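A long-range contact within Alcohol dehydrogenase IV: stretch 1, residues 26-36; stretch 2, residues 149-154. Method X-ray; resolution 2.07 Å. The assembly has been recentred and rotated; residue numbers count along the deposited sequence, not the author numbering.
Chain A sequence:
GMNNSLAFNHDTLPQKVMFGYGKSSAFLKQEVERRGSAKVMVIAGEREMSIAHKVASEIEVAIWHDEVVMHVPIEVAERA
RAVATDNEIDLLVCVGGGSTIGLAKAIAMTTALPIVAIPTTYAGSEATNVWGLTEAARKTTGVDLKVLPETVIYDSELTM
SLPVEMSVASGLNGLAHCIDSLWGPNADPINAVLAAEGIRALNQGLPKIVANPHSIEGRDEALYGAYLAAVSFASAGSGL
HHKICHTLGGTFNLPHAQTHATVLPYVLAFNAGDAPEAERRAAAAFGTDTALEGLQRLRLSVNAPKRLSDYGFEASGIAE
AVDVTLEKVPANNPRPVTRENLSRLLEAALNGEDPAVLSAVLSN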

ATOM      1  N   ALA A  26     -15.895   5.728  18.945  1.00 26.93           N
ATOM      2  CA  ALA A  26     -15.612   7.116  18.545  1.00 26.96           C
ATOM      3  C   ALA A  26     -15.292   7.181  17.051  1.00 25.65           C
ATOM      4  O   ALA A  26     -15.835   8.029  16.327  1.00 24.76           O
ATOM      5  CB  ALA A  26     -14.469   7.689  19.387  1.00 27.13           C
ATOM      6  N   PHE A  27     -14.507   6.211  16.559  1.00 27.99           N
ATOM      7  CA  PHE A  27     -14.236   6.116  15.129  1.00 28.21           C
ATOM      8  C   PHE A  27     -15.510   5.865  14.314  1.00 28.46           C
ATOM      9  O   PHE A  27     -15.659   6.398  13.182  1.00 28.48           O
ATOM     10  CB  PHE A  27     -13.254   4.992  14.802  1.00 31.54           C
ATOM     11  CG  PHE A  27     -11.814   5.268  15.172  1.00 33.10           C
ATOM     12  CD1 PHE A  27     -11.258   6.523  15.049  1.00 50.99           C
ATOM     13  CD2 PHE A  27     -10.975   4.216  15.471  1.00 37.04           C
ATOM     14  CE1 PHE A  27      -9.916   6.724  15.348  1.00 52.11           C
ATOM     15  CE2 PHE A  27      -9.641   4.420  15.747  1.00 30.83           C
ATOM     16  CZ  PHE A  27      -9.119   5.664  15.692  1.00 42.43           C
ATOM     17  N   LEU A  28     -16.388   4.986  14.818  1.00 25.61           N
ATOM     18  CA  LEU A  28     -17.634   4.672  14.093  1.00 24.88           C
ATOM     19  C   LEU A  28     -18.474   5.909  13.994  1.00 25.96           C
ATOM     20  O   LEU A  28     -19.031   6.200  12.934  1.00 25.79           O
ATOM     21  CB  LEU A  28     -18.415   3.539  14.764  1.00 23.54           C
ATOM     22  CG  LEU A  28     -19.710   3.073  14.047  1.00 26.57           C
ATOM     23  CD1 LEU A  28     -19.461   2.751  12.549  1.00 29.52           C
ATOM     24  CD2 LEU A  28     -20.321   1.866  14.738  1.00 24.62           C
ATOM     25  N   LYS A  29     -18.561   6.659  15.101  1.00 28.65           N
ATOM     26  CA  LYS A  29     -19.298   7.918  15.100  1.00 30.69           C
ATOM     27  C   LYS A  29     -18.741   8.851  14.007  1.00 30.23           C
ATOM     28  O   LYS A  29     -19.471   9.341  13.171  1.00 31.74           O
ATOM     29  CB  LYS A  29     -19.217   8.609  16.487  1.00 29.15           C
ATOM     30  CG  LYS A  29     -19.798  10.068  16.513  1.00 30.44           C
ATOM     31  CD  LYS A  29     -20.082  10.549  17.945  1.00 28.84           C
ATOM     32  CE  LYS A  29     -20.886  11.871  17.974  1.00 38.84           C
ATOM     33  NZ  LYS A  29     -20.081  13.042  17.471  1.00 49.07           N
ATOM     34  N   GLN A  30     -17.433   9.054  14.034  1.00 33.54           N
ATOM     35  CA  GLN A  30     -16.740   9.907  13.077  1.00 33.52           C
ATOM     36  C   GLN A  30     -17.038   9.471  11.654  1.00 32.91           C
ATOM     37  O   GLN A  30     -17.362  10.293  10.784  1.00 30.05           O
ATOM     38  CB  GLN A  30     -15.245   9.840  13.374  1.00 36.48           C
ATOM     39  CG  GLN A  30     -14.373  10.788  12.626  1.00 47.27           C
ATOM     40  CD  GLN A  30     -12.897  10.582  12.955  1.00 58.57           C
ATOM     41  OE1 GLN A  30     -12.553  10.188  14.070  1.00 58.06           O
ATOM     42  NE2 GLN A  30     -12.019  10.827  11.970  1.00 61.64           N
ATOM     43  N   GLU A  31     -16.999   8.163  11.422  1.00 30.22           N
ATOM     44  CA  GLU A  31     -17.211   7.616  10.082  1.00 30.91           C
ATOM     45  C   GLU A  31     -18.660   7.809   9.592  1.00 30.12           C
ATOM     46  O   GLU A  31     -18.888   8.202   8.442  1.00 32.05           O
ATOM     47  CB  GLU A  31     -16.788   6.127  10.072  1.00 32.08           C
ATOM     48  CG  GLU A  31     -16.883   5.454   8.817  1.00 37.38           C
ATOM     49  CD  GLU A  31     -15.894   5.952   7.776  1.00 37.69           C
ATOM     50  OE1 GLU A  31     -15.009   6.745   8.084  1.00 37.66           O
ATOM     51  OE2 GLU A  31     -16.048   5.556   6.638  1.00 33.79           O
ATOM     52  N   VAL A  32     -19.629   7.582  10.474  1.00 28.87           N
ATOM     53  CA  VAL A  32     -21.022   7.760  10.125  1.00 27.88           C
ATOM     54  C   VAL A  32     -21.367   9.241   9.865  1.00 28.74           C
ATOM     55  O   VAL A  32     -22.176   9.583   8.955  1.00 26.45           O
ATOM     56  CB  VAL A  32     -21.929   7.242  11.243  1.00 28.72           C
ATOM     57  CG1 VAL A  32     -23.365   7.662  10.997  1.00 28.84           C
ATOM     58  CG2 VAL A  32     -21.808   5.723  11.366  1.00 27.43           C
ATOM     59  N   GLU A  33     -20.788  10.111  10.672  1.00 26.60           N
ATOM     60  CA  GLU A  33     -21.031  11.532  10.537  1.00 28.13           C
ATOM     61  C   GLU A  33     -20.384  12.084   9.269  1.00 27.13           C
ATOM     62  O   GLU A  33     -21.006  12.841   8.558  1.00 26.85           O
ATOM     63  CB  GLU A  33     -20.580  12.281  11.788  1.00 26.95           C
ATOM     64  CG  GLU A  33     -21.503  11.997  12.966  1.00 27.46           C
ATOM     65  CD  GLU A  33     -21.314  12.908  14.119  1.00 24.75           C
ATOM     66  OE1 GLU A  33     -20.175  13.334  14.376  1.00 31.58           O
ATOM     67  OE2 GLU A  33     -22.320  13.187  14.796  1.00 31.29           O
ATOM     68  N   ARG A  34     -19.161  11.632   8.965  1.00 28.58           N
ATOM     69  CA  ARG A  34     -18.462  12.038   7.751  1.00 28.85           C
ATOM     70  C   ARG A  34     -19.283  11.623   6.492  1.00 31.65           C
ATOM     71  O   ARG A  34     -19.367  12.367   5.520  1.00 26.46           O
ATOM     72  CB  ARG A  34     -17.078  11.406   7.740  1.00 32.34           C
ATOM     73  CG  ARG A  34     -16.280  11.607   6.460  1.00 37.23           C
ATOM     74  CD  ARG A  34     -14.922  10.923   6.558  1.00 47.28           C
ATOM     75  NE  ARG A  34     -14.978   9.475   6.321  1.00 54.00           N
ATOM     76  CZ  ARG A  34     -14.870   8.886   5.118  1.00 54.49           C
ATOM     77  NH1 ARG A  34     -14.734   9.617   4.013  1.00 49.75           N
ATOM     78  NH2 ARG A  34     -14.914   7.547   5.018  1.00 39.41           N
ATOM     79  N   ARG A  35     -19.952  10.477   6.566  1.00 32.90           N
ATOM     80  CA  ARG A  35     -20.789   9.997   5.457  1.00 31.89           C
ATOM     81  C   ARG A  35     -22.153  10.641   5.428  1.00 30.91           C
ATOM     82  O   ARG A  35     -22.830  10.626   4.399  1.00 30.67           O
ATOM     83  CB  ARG A  35     -20.966   8.470   5.546  1.00 31.73           C
ATOM     84  CG  ARG A  35     -19.704   7.713   5.347  1.00 29.94           C
ATOM     85  CD  ARG A  35     -19.836   6.192   5.707  1.00 29.27           C
ATOM     86  NE  ARG A  35     -18.573   5.535   5.433  1.00 33.18           N
ATOM     87  CZ  ARG A  35     -18.185   5.152   4.226  1.00 29.57           C
ATOM     88  NH1 ARG A  35     -19.005   5.275   3.173  1.00 40.51           N
ATOM     89  NH2 ARG A  35     -16.987   4.621   4.064  1.00 34.27           N
ATOM     90  N   GLY A  36     -22.584  11.191   6.561  1.00 30.07           N
ATOM     91  CA  GLY A  36     -23.940  11.715   6.684  1.00 24.22           C
ATOM     92  C   GLY A  36     -25.007  10.621   6.707  1.00 25.80           C
ATOM     93  O   GLY A  36     -26.209  10.908   6.541  1.00 21.67           O
ATOM     94  N   PRO A 149     -14.665  -3.512   1.987  1.00 25.34           N
ATOM     95  CA  PRO A 149     -15.185  -2.460   2.862  1.00 27.08           C
ATOM     96  C   PRO A 149     -14.452  -1.144   2.620  1.00 27.18           C
ATOM     97  O   PRO A 149     -13.230  -1.134   2.420  1.00 31.07           O
ATOM     98  CB  PRO A 149     -14.902  -2.998   4.263  1.00 27.78           C
ATOM     99  CG  PRO A 149     -14.939  -4.499   4.102  1.00 26.95           C
ATOM    100  CD  PRO A 149     -14.468  -4.790   2.700  1.00 24.86           C
ATOM    101  N   GLU A 150     -15.183  -0.065   2.590  1.00 25.56           N
ATOM    102  CA  GLU A 150     -14.586   1.239   2.371  1.00 26.75           C
ATOM    103  C   GLU A 150     -13.773   1.696   3.562  1.00 26.86           C
ATOM    104  O   GLU A 150     -12.815   2.435   3.412  1.00 24.30           O
ATOM    105  CB  GLU A 150     -15.644   2.260   2.075  1.00 27.19           C
ATOM    106  CG  GLU A 150     -16.240   2.108   0.750  1.00 27.34           C
ATOM    107  CD  GLU A 150     -17.188   3.229   0.401  1.00 26.05           C
ATOM    108  OE1 GLU A 150     -17.329   4.185   1.198  1.00 27.33           O
ATOM    109  OE2 GLU A 150     -17.808   3.131  -0.661  1.00 33.56           O
ATOM    110  N   THR A 151     -14.192   1.297   4.744  1.00 27.35           N
ATOM    111  CA  THR A 151     -13.473   1.633   5.953  1.00 27.18           C
ATOM    112  C   THR A 151     -13.327   0.428   6.858  1.00 27.89           C
ATOM    113  O   THR A 151     -14.275  -0.387   7.017  1.00 25.19           O
ATOM    114  CB  THR A 151     -14.200   2.731   6.715  1.00 29.09           C
ATOM    115  OG1 THR A 151     -14.333   3.881   5.871  1.00 26.25           O
ATOM    116  CG2 THR A 151     -13.451   3.089   8.003  1.00 22.76           C
ATOM    117  N   VAL A 152     -12.160   0.323   7.494  1.00 24.55           N
ATOM    118  CA  VAL A 152     -11.927  -0.707   8.474  1.00 26.74           C
ATOM    119  C   VAL A 152     -11.556  -0.067   9.793  1.00 27.14           C
ATOM    120  O   VAL A 152     -10.654   0.766   9.853  1.00 28.17           O
ATOM    121  CB  VAL A 152     -10.799  -1.679   8.030  1.00 25.42           C
ATOM    122  CG1 VAL A 152     -10.624  -2.816   9.074  1.00 30.44           C
ATOM    123  CG2 VAL A 152     -11.108  -2.241   6.643  1.00 25.03           C
ATOM    124  N   ILE A 153     -12.280  -0.438  10.845  1.00 26.20           N
ATOM    125  CA  ILE A 153     -11.973   0.028  12.223  1.00 27.95           C
ATOM    126  C   ILE A 153     -11.376  -1.121  13.032  1.00 25.41           C
ATOM    127  O   ILE A 153     -12.014  -2.160  13.224  1.00 25.90           O
ATOM    128  CB  ILE A 153     -13.208   0.585  12.901  1.00 25.64           C
ATOM    129  CG1 ILE A 153     -13.723   1.789  12.094  1.00 25.29           C
ATOM    130  CG2 ILE A 153     -12.902   0.960  14.424  1.00 28.17           C
ATOM    131  CD1 ILE A 153     -15.154   2.296  12.521  1.00 22.67           C
ATOM    132  N   TYR A 154     -10.112  -0.962  13.397  1.00 26.97           N
ATOM    133  CA  TYR A 154      -9.377  -1.944  14.180  1.00 26.43           C
ATOM    134  C   TYR A 154      -9.222  -1.490  15.621  1.00 26.69           C
ATOM    135  O   TYR A 154      -8.498  -0.515  15.912  1.00 27.46           O
ATOM    136  CB  TYR A 154      -7.973  -2.190  13.587  1.00 27.66           C
ATOM    137  CG  TYR A 154      -7.947  -3.047  12.373  1.00 25.95           C
ATOM    138  CD1 TYR A 154      -8.469  -4.348  12.397  1.00 26.60           C
ATOM    139  CD2 TYR A 154      -7.315  -2.618  11.215  1.00 28.14           C
ATOM    140  CE1 TYR A 154      -8.419  -5.134  11.320  1.00 24.43           C
ATOM    141  CE2 TYR A 154      -7.258  -3.425  10.112  1.00 25.60           C
ATOM    142  CZ  TYR A 154      -7.788  -4.687  10.168  1.00 27.71           C
ATOM    143  OH  TYR A 154      -7.722  -5.497   9.074  1.00 24.33           O
TER
HETATM  144  O   HOH W   1     -13.428   5.212   3.304  1.00 44.32           O

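A helix and a strand pack nearly antiparallel through a small two-part contact, apolar at the N-terminal end of the helix stretch and charged at its C-terminal end. The axes of helix 26-35 and strand 151-154 run at 164° and approach to 9.5 Å, and together the two stretches bury 320 Å². The antiparallel course sets the register: Phe-27 lies nearest Ile-153, with CA atoms 7.1 Å apart, and Glu-31, one helical turn on, lies nearest Thr-151, with CA atoms 8.2 Å apart. Strand alternation turns Thr-151 and Ile-153 toward the helix, whereas Val-152 between them stays out of reach and Tyr-154 points away.

Ile-153 gives up the most surface to the contact. Its chi1 m, chi2 t rotamer places Ile-153 CD1 4.1 Å from Leu-28 CB and 3.7 Å from Leu-28 N, while Ile-153 CG2 meets the edge of the Phe-27 ring, 3.9 Å from Phe-27 CD2. A branched aliphatic side chain suits this place because it packs against both Phe-27 and Leu-28 without bringing in a polar group that needs a partner.

The polar half is organised around the buried carboxylate of Glu-31. Thr-151 OG1 donates a short hydrogen bond of 2.5 Å to Glu-31 OE2, a direct link from strand to helix; threonine offers a hydroxyl on a short side chain, and the longer Glu-31 spans the rest of the gap. Burying a carboxylate calls for compensating charge, and two arginines from the next turn supply it. Arg-34 NH2 lies 2.8 Å from Glu-31 OE2, and Arg-35 NE also lies 2.8 Å from Glu-31 OE2, both as salt bridges. Arg-34 NE and NH2 each add a hydrogen bond of 3.2 Å to Glu-31 OE1, so both carboxylate oxygens are engaged.

Arg-35 then carries the charge across to the other stretch. Its long side chain, m at chi1 and t at chi2 and chi3, places the guanidinium so that Arg-35 NH1 and Arg-35 NH2 donate to Glu-150 OE1 at 2.8 and 2.9 Å, making a salt bridge at the edge of the group. The same guanidinium thus serves acids from both stretches, Glu-31 through NE and NH2 and the exposed Glu-150 through NH1 and NH2. Water 1 adds a lighter link: it donates to Glu-150 O at 2.8 Å and accepts a weak hydrogen bond from Arg-34 NH2 at 3.3 Å. After Arg-35, Gly-36 leaves the helix with positive phi, a conformation that favours glycine, and takes no part in the contact.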